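PDB 3T8J: purine nucleosidase, (IunH-1), which belongs to the nucleosidase clan of enzymes, folding as an alpha/beta protein round a largely parallel sheet, with a sodium ion bound in the model. Local coordinates for residues Val144-Gly149 against Phe180-Ile185; Met184-Val189 against Ala289-Glu294; Ser17-Leu22 against Leu48-Gln53. One frame throughout, in Å; residues are numbered along the deposited sequence.

Contact 1: residues Val144-Gly149 against Phe180-Ile185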
loop_
_atom_site.group_PDB
_atom_site.type_symbol
_atom_site.label_atom_id
_atom_site.label_comp_id
_atom_site.label_asym_id
_atom_site.label_seq_id
_atom_site.Cartn_x
_atom_site.Cartn_y
_atom_site.Cartn_z
ATOM N N VAL A 144 11.920 24.822 -13.720
ATOM C CA VAL A 144 11.293 23.637 -14.353
ATOM C C VAL A 144 9.828 23.975 -14.568
ATOM O O VAL A 144 9.087 24.254 -13.611
ATOM C CB VAL A 144 11.464 22.381 -13.502
ATOM C CG1 VAL A 144 10.894 21.155 -14.229
ATOM C CG2 VAL A 144 12.955 22.170 -13.190
ATOM N N TRP A 145 9.397 23.884 -15.834
ATOM C CA TRP A 145 8.010 24.098 -16.245
ATOM C C TRP A 145 7.397 22.726 -16.528
ATOM O O TRP A 145 7.808 22.068 -17.466
ATOM C CB TRP A 145 7.976 24.971 -17.498
ATOM C CG TRP A 145 8.652 26.321 -17.376
ATOM C CD1 TRP A 145 9.933 26.657 -17.764
ATOM C CD2 TRP A 145 8.066 27.529 -16.874
ATOM N NE1 TRP A 145 10.161 27.992 -17.527
ATOM C CE2 TRP A 145 9.039 28.546 -16.964
ATOM C CE3 TRP A 145 6.813 27.845 -16.331
ATOM C CZ2 TRP A 145 8.787 29.839 -16.547
ATOM C CZ3 TRP A 145 6.572 29.144 -15.920
ATOM C CH2 TRP A 145 7.562 30.118 -16.018
ATOM N N VAL A 146 6.490 22.299 -15.673
ATOM C CA VAL A 146 5.944 20.933 -15.708
ATOM C C VAL A 146 4.519 20.937 -16.243
ATOM O O VAL A 146 3.649 21.636 -15.707
ATOM C CB VAL A 146 5.938 20.308 -14.300
ATOM C CG1 VAL A 146 5.239 18.928 -14.308
ATOM C CG2 VAL A 146 7.360 20.151 -13.747
ATOM N N MET A 147 4.284 20.180 -17.315
ATOM C CA MET A 147 2.909 19.832 -17.685
ATOM C C MET A 147 2.661 18.505 -16.966
ATOM O O MET A 147 3.337 17.488 -17.256
ATOM C CB MET A 147 2.721 19.645 -19.188
ATOM C CG MET A 147 1.257 19.529 -19.608
ATOM S SD MET A 147 0.559 17.890 -19.211
ATOM C CE MET A 147 -1.011 18.364 -18.473
ATOM N N GLY A 148 1.748 18.503 -16.003
ATOM C CA GLY A 148 1.478 17.266 -15.289
ATOM C C GLY A 148 0.446 17.422 -14.212
ATOM O O GLY A 148 0.210 18.512 -13.729
ATOM N N GLY A 149 -0.143 16.299 -13.845
ATOM C CA GLY A 149 -1.038 16.187 -12.730
ATOM C C GLY A 149 -2.500 16.436 -13.021
ATOM O O GLY A 149 -2.890 16.901 -14.111
ATOM N N PHE A 180 13.723 21.737 -6.904
ATOM C CA PHE A 180 13.669 22.577 -8.089
ATOM C C PHE A 180 12.610 23.680 -7.926
ATOM O O PHE A 180 11.625 23.504 -7.192
ATOM C CB PHE A 180 13.214 21.728 -9.296
ATOM C CG PHE A 180 14.226 20.699 -9.796
ATOM C CD1 PHE A 180 15.319 21.105 -10.552
ATOM C CD2 PHE A 180 14.040 19.334 -9.571
ATOM C CE1 PHE A 180 16.228 20.179 -11.009
ATOM C CE2 PHE A 180 14.953 18.406 -10.067
ATOM C CZ PHE A 180 16.034 18.826 -10.781
ATOM N N ASP A 181 12.760 24.770 -8.674
ATOM C CA ASP A 181 11.755 25.828 -8.784
ATOM C C ASP A 181 10.759 25.383 -9.854
ATOM O O ASP A 181 11.072 25.502 -11.029
ATOM C CB ASP A 181 12.437 27.148 -9.159
ATOM C CG ASP A 181 11.481 28.328 -9.216
ATOM O OD1 ASP A 181 10.249 28.110 -9.218
ATOM O OD2 ASP A 181 11.963 29.507 -9.274
ATOM N N ILE A 182 9.613 24.870 -9.424
ATOM C CA ILE A 182 8.612 24.236 -10.299
ATOM C C ILE A 182 7.372 25.091 -10.419
ATOM O O ILE A 182 6.806 25.516 -9.392
ATOM C CB ILE A 182 8.184 22.867 -9.731
ATOM C CG1 ILE A 182 9.330 21.862 -9.798
ATOM C CG2 ILE A 182 6.937 22.321 -10.480
ATOM C CD1 ILE A 182 9.071 20.566 -8.998
ATOM N N THR A 183 6.923 25.312 -11.662
ATOM C CA THR A 183 5.586 25.800 -11.950
ATOM C C THR A 183 4.897 24.682 -12.751
ATOM O O THR A 183 5.453 24.212 -13.724
ATOM C CB THR A 183 5.581 27.151 -12.707
ATOM O OG1 THR A 183 6.066 28.182 -11.821
ATOM C CG2 THR A 183 4.170 27.503 -13.158
ATOM N N MET A 184 3.728 24.265 -12.271
ATOM C CA MET A 184 3.016 23.067 -12.761
ATOM C C MET A 184 1.680 23.471 -13.381
ATOM O O MET A 184 0.901 24.213 -12.790
ATOM C CB MET A 184 2.787 22.141 -11.557
ATOM C CG MET A 184 1.990 20.976 -11.751
ATOM S SD MET A 184 1.766 20.302 -10.051
ATOM C CE MET A 184 2.020 18.756 -10.640
ATOM N N ILE A 185 1.410 22.935 -14.574
ATOM C CA ILE A 185 0.178 23.147 -15.314
ATOM C C ILE A 185 -0.574 21.799 -15.364
ATOM O O ILE A 185 -0.147 20.882 -16.068
ATOM C CB ILE A 185 0.475 23.649 -16.758
ATOM C CG1 ILE A 185 0.998 25.111 -16.802
ATOM C CG2 ILE A 185 -0.787 23.658 -17.622
ATOM C CD1 ILE A 185 2.300 25.413 -16.034
#

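Contact 2: residues Met184-Val189 against Ala289-Glu294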
loop_
_atom_site.group_PDB
_atom_site.type_symbol
_atom_site.label_atom_id
_atom_site.label_comp_id
_atom_site.label_asym_id
_atom_site.label_seq_id
_atom_site.Cartn_x
_atom_site.Cartn_y
_atom_site.Cartn_z
ATOM N N MET A 184 3.728 24.265 -12.271
ATOM C CA MET A 184 3.016 23.067 -12.761
ATOM C C MET A 184 1.680 23.471 -13.381
ATOM O O MET A 184 0.901 24.213 -12.790
ATOM C CB MET A 184 2.787 22.141 -11.557
ATOM C CG MET A 184 1.990 20.976 -11.751
ATOM S SD MET A 184 1.766 20.302 -10.051
ATOM C CE MET A 184 2.020 18.756 -10.640
ATOM N N ILE A 185 1.410 22.935 -14.574
ATOM C CA ILE A 185 0.178 23.147 -15.314
ATOM C C ILE A 185 -0.574 21.799 -15.364
ATOM O O ILE A 185 -0.147 20.882 -16.068
ATOM C CB ILE A 185 0.475 23.649 -16.758
ATOM C CG1 ILE A 185 0.998 25.111 -16.802
ATOM C CG2 ILE A 185 -0.787 23.658 -17.622
ATOM C CD1 ILE A 185 2.300 25.413 -16.034
ATOM N N PRO A 186 -1.698 21.675 -14.640
ATOM C CA PRO A 186 -2.425 20.387 -14.581
ATOM C C PRO A 186 -3.358 20.117 -15.766
ATOM O O PRO A 186 -3.920 21.051 -16.349
ATOM C CB PRO A 186 -3.259 20.500 -13.290
ATOM C CG PRO A 186 -2.814 21.749 -12.625
ATOM C CD PRO A 186 -2.223 22.625 -13.637
ATOM N N TRP A 187 -3.549 18.833 -16.055
ATOM C CA TRP A 187 -4.506 18.397 -17.058
ATOM C C TRP A 187 -5.907 18.942 -16.816
ATOM O O TRP A 187 -6.586 19.380 -17.768
ATOM C CB TRP A 187 -4.575 16.875 -17.049
ATOM C CG TRP A 187 -5.639 16.301 -17.980
ATOM C CD1 TRP A 187 -6.860 15.784 -17.629
ATOM C CD2 TRP A 187 -5.556 16.221 -19.395
ATOM N NE1 TRP A 187 -7.553 15.389 -18.760
ATOM C CE2 TRP A 187 -6.763 15.640 -19.853
ATOM C CE3 TRP A 187 -4.572 16.561 -20.328
ATOM C CZ2 TRP A 187 -7.012 15.397 -21.216
ATOM C CZ3 TRP A 187 -4.834 16.319 -21.680
ATOM C CH2 TRP A 187 -6.031 15.738 -22.094
ATOM N N ASP A 188 -6.377 18.889 -15.570
ATOM C CA ASP A 188 -7.757 19.267 -15.276
ATOM C C ASP A 188 -7.981 20.770 -15.134
ATOM O O ASP A 188 -9.092 21.214 -14.810
ATOM C CB ASP A 188 -8.371 18.436 -14.141
ATOM C CG ASP A 188 -7.524 18.370 -12.893
ATOM O OD1 ASP A 188 -6.484 19.084 -12.784
ATOM O OD2 ASP A 188 -7.934 17.577 -11.985
ATOM N N VAL A 189 -6.929 21.538 -15.438
ATOM C CA VAL A 189 -7.029 22.961 -15.704
ATOM C C VAL A 189 -7.067 23.189 -17.231
ATOM O O VAL A 189 -7.957 23.874 -17.737
ATOM C CB VAL A 189 -5.860 23.720 -15.030
ATOM C CG1 VAL A 189 -5.747 25.161 -15.561
ATOM C CG2 VAL A 189 -6.022 23.668 -13.510
ATOM N N ALA A 289 5.566 23.546 -5.146
ATOM C CA ALA A 289 5.203 23.837 -6.541
ATOM C C ALA A 289 4.240 24.982 -6.632
ATOM O O ALA A 289 3.361 25.126 -5.785
ATOM C CB ALA A 289 4.598 22.602 -7.222
ATOM N N GLU A 290 4.404 25.802 -7.661
ATOM C CA GLU A 290 3.447 26.831 -7.990
ATOM C C GLU A 290 2.528 26.235 -9.029
ATOM O O GLU A 290 3.000 25.844 -10.097
ATOM C CB GLU A 290 4.131 28.052 -8.550
ATOM C CG GLU A 290 3.209 29.177 -8.861
ATOM C CD GLU A 290 3.974 30.363 -9.425
ATOM O OE1 GLU A 290 4.630 30.198 -10.496
ATOM O OE2 GLU A 290 3.910 31.428 -8.796
ATOM N N ILE A 291 1.250 26.180 -8.726
ATOM C CA ILE A 291 0.280 25.523 -9.607
ATOM C C ILE A 291 -0.561 26.576 -10.333
ATOM O O ILE A 291 -1.072 27.511 -9.725
ATOM C CB ILE A 291 -0.643 24.569 -8.803
ATOM C CG1 ILE A 291 0.196 23.592 -7.970
ATOM C CG2 ILE A 291 -1.668 23.892 -9.740
ATOM C CD1 ILE A 291 -0.652 22.572 -7.119
ATOM N N VAL A 292 -0.714 26.415 -11.655
ATOM C CA VAL A 292 -1.563 27.293 -12.457
ATOM C C VAL A 292 -2.991 26.755 -12.449
ATOM O O VAL A 292 -3.226 25.598 -12.815
ATOM C CB VAL A 292 -1.042 27.396 -13.906
ATOM C CG1 VAL A 292 -2.019 28.182 -14.797
ATOM C CG2 VAL A 292 0.372 28.022 -13.910
ATOM N N TYR A 293 -3.941 27.581 -12.016
ATOM C CA TYR A 293 -5.344 27.177 -11.907
ATOM C C TYR A 293 -6.250 27.800 -12.973
ATOM O O TYR A 293 -7.344 27.289 -13.204
ATOM C CB TYR A 293 -5.884 27.489 -10.493
ATOM C CG TYR A 293 -5.486 26.463 -9.445
ATOM C CD1 TYR A 293 -4.337 26.601 -8.657
ATOM C CD2 TYR A 293 -6.251 25.319 -9.253
ATOM C CE1 TYR A 293 -4.002 25.626 -7.693
ATOM C CE2 TYR A 293 -5.916 24.351 -8.299
ATOM C CZ TYR A 293 -4.774 24.502 -7.535
ATOM O OH TYR A 293 -4.465 23.510 -6.598
ATOM N N GLU A 294 -5.818 28.892 -13.609
ATOM C CA GLU A 294 -6.587 29.567 -14.665
ATOM C C GLU A 294 -5.644 30.227 -15.688
ATOM O O GLU A 294 -4.512 30.610 -15.338
ATOM C CB GLU A 294 -7.520 30.646 -14.066
ATOM C CG GLU A 294 -8.545 30.164 -13.021
ATOM C CD GLU A 294 -9.386 31.302 -12.431
ATOM O OE1 GLU A 294 -9.633 32.318 -13.125
ATOM O OE2 GLU A 294 -9.796 31.168 -11.258
#

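Contact 3: residues Ser17-Leu22 against Leu48-Gln53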
loop_
_atom_site.group_PDB
_atom_site.type_symbol
_atom_site.label_atom_id
_atom_site.label_comp_id
_atom_site.label_asym_id
_atom_site.label_seq_id
_atom_site.Cartn_x
_atom_site.Cartn_y
_atom_site.Cartn_z
ATOM N N SER A 17 4.936 22.677 -29.320
ATOM C CA SER A 17 5.648 23.373 -28.224
ATOM C C SER A 17 7.092 23.761 -28.645
ATOM O O SER A 17 7.553 24.894 -28.368
ATOM C CB SER A 17 5.675 22.486 -26.977
ATOM O OG SER A 17 4.368 22.337 -26.433
ATOM N N LEU A 18 7.808 22.830 -29.273
ATOM C CA LEU A 18 9.134 23.112 -29.822
ATOM C C LEU A 18 9.031 24.321 -30.753
ATOM O O LEU A 18 9.834 25.271 -30.682
ATOM C CB LEU A 18 9.663 21.886 -30.574
ATOM C CG LEU A 18 10.953 22.096 -31.364
ATOM C CD1 LEU A 18 12.149 22.421 -30.480
ATOM C CD2 LEU A 18 11.236 20.854 -32.213
ATOM N N TYR A 19 8.046 24.287 -31.653
ATOM C CA TYR A 19 7.877 25.373 -32.622
ATOM C C TYR A 19 7.524 26.711 -31.949
ATOM O O TYR A 19 7.986 27.759 -32.397
ATOM C CB TYR A 19 6.870 25.000 -33.700
ATOM C CG TYR A 19 7.313 23.928 -34.674
ATOM C CD1 TYR A 19 8.615 23.421 -34.697
ATOM C CD2 TYR A 19 6.434 23.443 -35.617
ATOM C CE1 TYR A 19 9.009 22.455 -35.629
ATOM C CE2 TYR A 19 6.822 22.474 -36.550
ATOM C CZ TYR A 19 8.106 21.993 -36.559
ATOM O OH TYR A 19 8.470 21.037 -37.493
ATOM N N LEU A 20 6.719 26.690 -30.885
ATOM C CA LEU A 20 6.367 27.916 -30.165
ATOM C C LEU A 20 7.643 28.565 -29.627
ATOM O O LEU A 20 7.815 29.781 -29.734
ATOM C CB LEU A 20 5.362 27.622 -29.037
ATOM C CG LEU A 20 4.531 28.755 -28.421
ATOM C CD1 LEU A 20 3.734 29.528 -29.466
ATOM C CD2 LEU A 20 3.592 28.219 -27.327
ATOM N N LEU A 21 8.539 27.752 -29.057
ATOM C CA LEU A 21 9.797 28.304 -28.531
ATOM C C LEU A 21 10.621 28.898 -29.684
ATOM O O LEU A 21 11.103 30.035 -29.609
ATOM C CB LEU A 21 10.631 27.250 -27.772
ATOM C CG LEU A 21 10.083 26.690 -26.461
ATOM C CD1 LEU A 21 10.980 25.526 -25.993
ATOM C CD2 LEU A 21 9.991 27.778 -25.383
ATOM N N LEU A 22 10.805 28.136 -30.759
ATOM C CA LEU A 22 11.650 28.574 -31.890
ATOM C C LEU A 22 11.108 29.774 -32.663
ATOM O O LEU A 22 11.878 30.704 -33.025
ATOM C CB LEU A 22 11.900 27.412 -32.853
ATOM C CG LEU A 22 12.693 26.229 -32.313
ATOM C CD1 LEU A 22 12.835 25.156 -33.402
ATOM C CD2 LEU A 22 14.063 26.621 -31.810
ATOM N N LEU A 48 13.601 14.650 -34.689
ATOM C CA LEU A 48 14.562 14.924 -35.746
ATOM C C LEU A 48 13.884 15.479 -36.998
ATOM O O LEU A 48 14.307 16.474 -37.561
ATOM C CB LEU A 48 15.345 13.656 -36.085
ATOM C CG LEU A 48 16.299 13.142 -34.991
ATOM C CD1 LEU A 48 16.596 11.660 -35.235
ATOM C CD2 LEU A 48 17.588 13.960 -34.915
ATOM N N TRP A 49 12.797 14.825 -37.409
ATOM C CA TRP A 49 11.999 15.299 -38.518
ATOM C C TRP A 49 11.445 16.704 -38.260
ATOM O O TRP A 49 11.506 17.544 -39.140
ATOM C CB TRP A 49 10.861 14.326 -38.815
ATOM C CG TRP A 49 9.960 14.764 -39.930
ATOM C CD1 TRP A 49 10.125 14.516 -41.262
ATOM C CD2 TRP A 49 8.767 15.536 -39.810
ATOM N NE1 TRP A 49 9.098 15.079 -41.984
ATOM C CE2 TRP A 49 8.246 15.706 -41.123
ATOM C CE3 TRP A 49 8.074 16.081 -38.731
ATOM C CZ2 TRP A 49 7.098 16.425 -41.373
ATOM C CZ3 TRP A 49 6.912 16.804 -38.986
ATOM C CH2 TRP A 49 6.441 16.961 -40.299
ATOM N N ALA A 50 10.921 16.961 -37.066
ATOM C CA ALA A 50 10.381 18.279 -36.730
ATOM C C ALA A 50 11.428 19.390 -36.883
ATOM O O ALA A 50 11.141 20.450 -37.447
ATOM C CB ALA A 50 9.813 18.271 -35.306
ATOM N N LEU A 51 12.642 19.143 -36.402
ATOM C CA LEU A 51 13.730 20.116 -36.525
ATOM C C LEU A 51 14.071 20.406 -37.983
ATOM O O LEU A 51 14.377 21.546 -38.343
ATOM C CB LEU A 51 14.970 19.654 -35.735
ATOM C CG LEU A 51 14.817 19.688 -34.222
ATOM C CD1 LEU A 51 15.927 18.843 -33.600
ATOM C CD2 LEU A 51 14.866 21.120 -33.680
ATOM N N GLU A 52 14.049 19.374 -38.828
ATOM C CA GLU A 52 14.292 19.556 -40.271
ATOM C C GLU A 52 13.314 20.517 -40.953
ATOM O O GLU A 52 13.712 21.257 -41.873
ATOM C CB GLU A 52 14.314 18.204 -41.017
ATOM C CG GLU A 52 15.523 17.350 -40.673
ATOM C CD GLU A 52 15.653 16.059 -41.503
ATOM O OE1 GLU A 52 14.701 15.663 -42.227
ATOM O OE2 GLU A 52 16.750 15.453 -41.417
ATOM N N GLN A 53 12.060 20.537 -40.505
ATOM C CA GLN A 53 11.043 21.380 -41.157
ATOM C C GLN A 53 11.291 22.860 -40.930
ATOM O O GLN A 53 10.774 23.698 -41.674
ATOM C CB GLN A 53 9.613 21.010 -40.733
ATOM C CG GLN A 53 9.278 19.503 -40.799
ATOM C CD GLN A 53 9.741 18.841 -42.078
ATOM O OE1 GLN A 53 9.337 19.221 -43.184
ATOM N NE2 GLN A 53 10.652 17.874 -41.948
#

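Contact 1: residues Val144-Gly149 against Phe180-Ile185
Val144 brings its CG2 methyl to 3.7 Å from CD1 of Phe180, nestling obliquely beside CG and CD1 of the ring. Further along the same face, Val146 keeps CG1 anti to its backbone N (chi1 174°), which leaves CG2 to meet CG2 of Ile182 at 3.9 Å. Side chains alternate between the two faces, as in any parallel strand pair. Strand 141-147 reaches strand 182-185 of the nucleosidase sheet through the helices of residues 163-177, a beta-alpha-beta crossover, and four backbone hydrogen bonds, donated in turn by Val144, Thr183, Val146 and Ile185, hold the register. On the other face Trp145 and Thr183 run alongside each other in the same direction, and CE3 and CZ3 of the indole each lie 3.9 Å from Thr183 CB. Where strand 141-147 ends, the methionine methyls settle against backbone carbonyls. Met184 bends at chi3 to lay CE 3.6 Å from Gly148 O, while on the opposite face Met147 brings CE to 3.6 Å from Ile185 O. Ile185 O also accepts a fifth bond, from Gly148 N at 3.0 Å, the donor 38° out of the carbonyl plane. Met147 also touches Ile121, a sodium ligand, its side chain about 7 Å from the ion.

Contact 2: residues Met184-Val189 against Ala289-Glu294
Ile185 and Val292 run side by side at the apolar centre, with CD1 of the isoleucine 3.9 Å from CG2 of the valine. A chi2 of 59° turns CD1 of Ile185 to this position, and helix 237-246 covers the pair through Ile244. On the other face of the sheet Met184 and Ile291 also point the same way, more loosely, their SD and CG1 4.2 Å apart. Pro186 then lies across Ile291 at about a right angle and sets CG 3.8 Å from its CG2. These side chains surround the junction of strand 182-185 with strand 289-295, the last parallel pair before the sheet turns antiparallel at strand 251-261. The pairing is short: Met184 N donates to Glu290 O at 2.8 Å, Val292 N donates to Met184 O, and the next donor in the parallel pattern would be the N of Pro186, which carries no hydrogen. Pro186 CD sits 3.2 Å from Val292 O instead, and that buried carbonyl has no hydrogen-bond partner in the model. Pro186 is at the same time the N-cap residue of helix 187-190. One turn on, Val189 comes back toward the strand, with CG2 3.5 Å from Val292 O and CG1 3.6 Å from Tyr293 O, so its two methyls rest against the backbone oxygens of the strand. At the polar margin Glu290, partly exposed, uses OE1 twice, in a hydrogen bond with Thr183 OG1 and a salt bridge with Arg254.

Contact 3: residues Ser17-Leu22 against Leu48-Gln53
Tyr19 is directed toward Ala50 by its chi1 of -70°, which stands CG anti to the carbonyl carbon, while a chi2 of only -8° turns the ring plane so that Ala50 O lies at its edge. The tyrosine hydroxyl donates to Ala50 O at 2.7 Å between OH and O. This acceptor lies near the ring plane, and the hydroxyl approaches well to the side of the C=O direction, tilted 20° from the carbonyl plane. The same oxygen takes a weak bond from Gln53 N in its own helix, while Gln53 CB lies 3.4 Å from Tyr19 OH. Beside this hydrogen bond Leu18 and Leu51 cross at about a right angle, their CD2 methyls 3.9 Å apart, and Ala50 CB lies a little further from the same methyl of Leu18. Tyr19 and the leucines bridge the gap between short helix segments whose axes come no nearer than 11.0 Å. Helices 12-23 and 40-53 are joined through strand 27-33 in successive beta-alpha units; Leu21 and Leu22 rest on Val28 of that strand, Leu48 and Leu51 on Val60 of strand 60-62, and Leu20 and Leu21 reach Thr242 of helix 237-246.

How the contacts relate
Along the chain contact 3 closes first, within the opening beta-alpha units, and contacts 1 and 2 follow as parts of one sheet, contact 2 closing last. Strand 182-185 serves both of these, pairing with 141-147 on one side and 289-295 on the other; they share Met184 and Ile185, touch directly, and have centres about 8 Å apart. Contact 3 is on the opposite side of the chain's centre, about 21 Å from contact 1 and 25 Å from contact 2, centre to centre, and touches neither. Helix 237-246 links the regions, meeting side chains from all three. The set illustrates how such a fold combines strand pairing inside the sheet with helices packed around it.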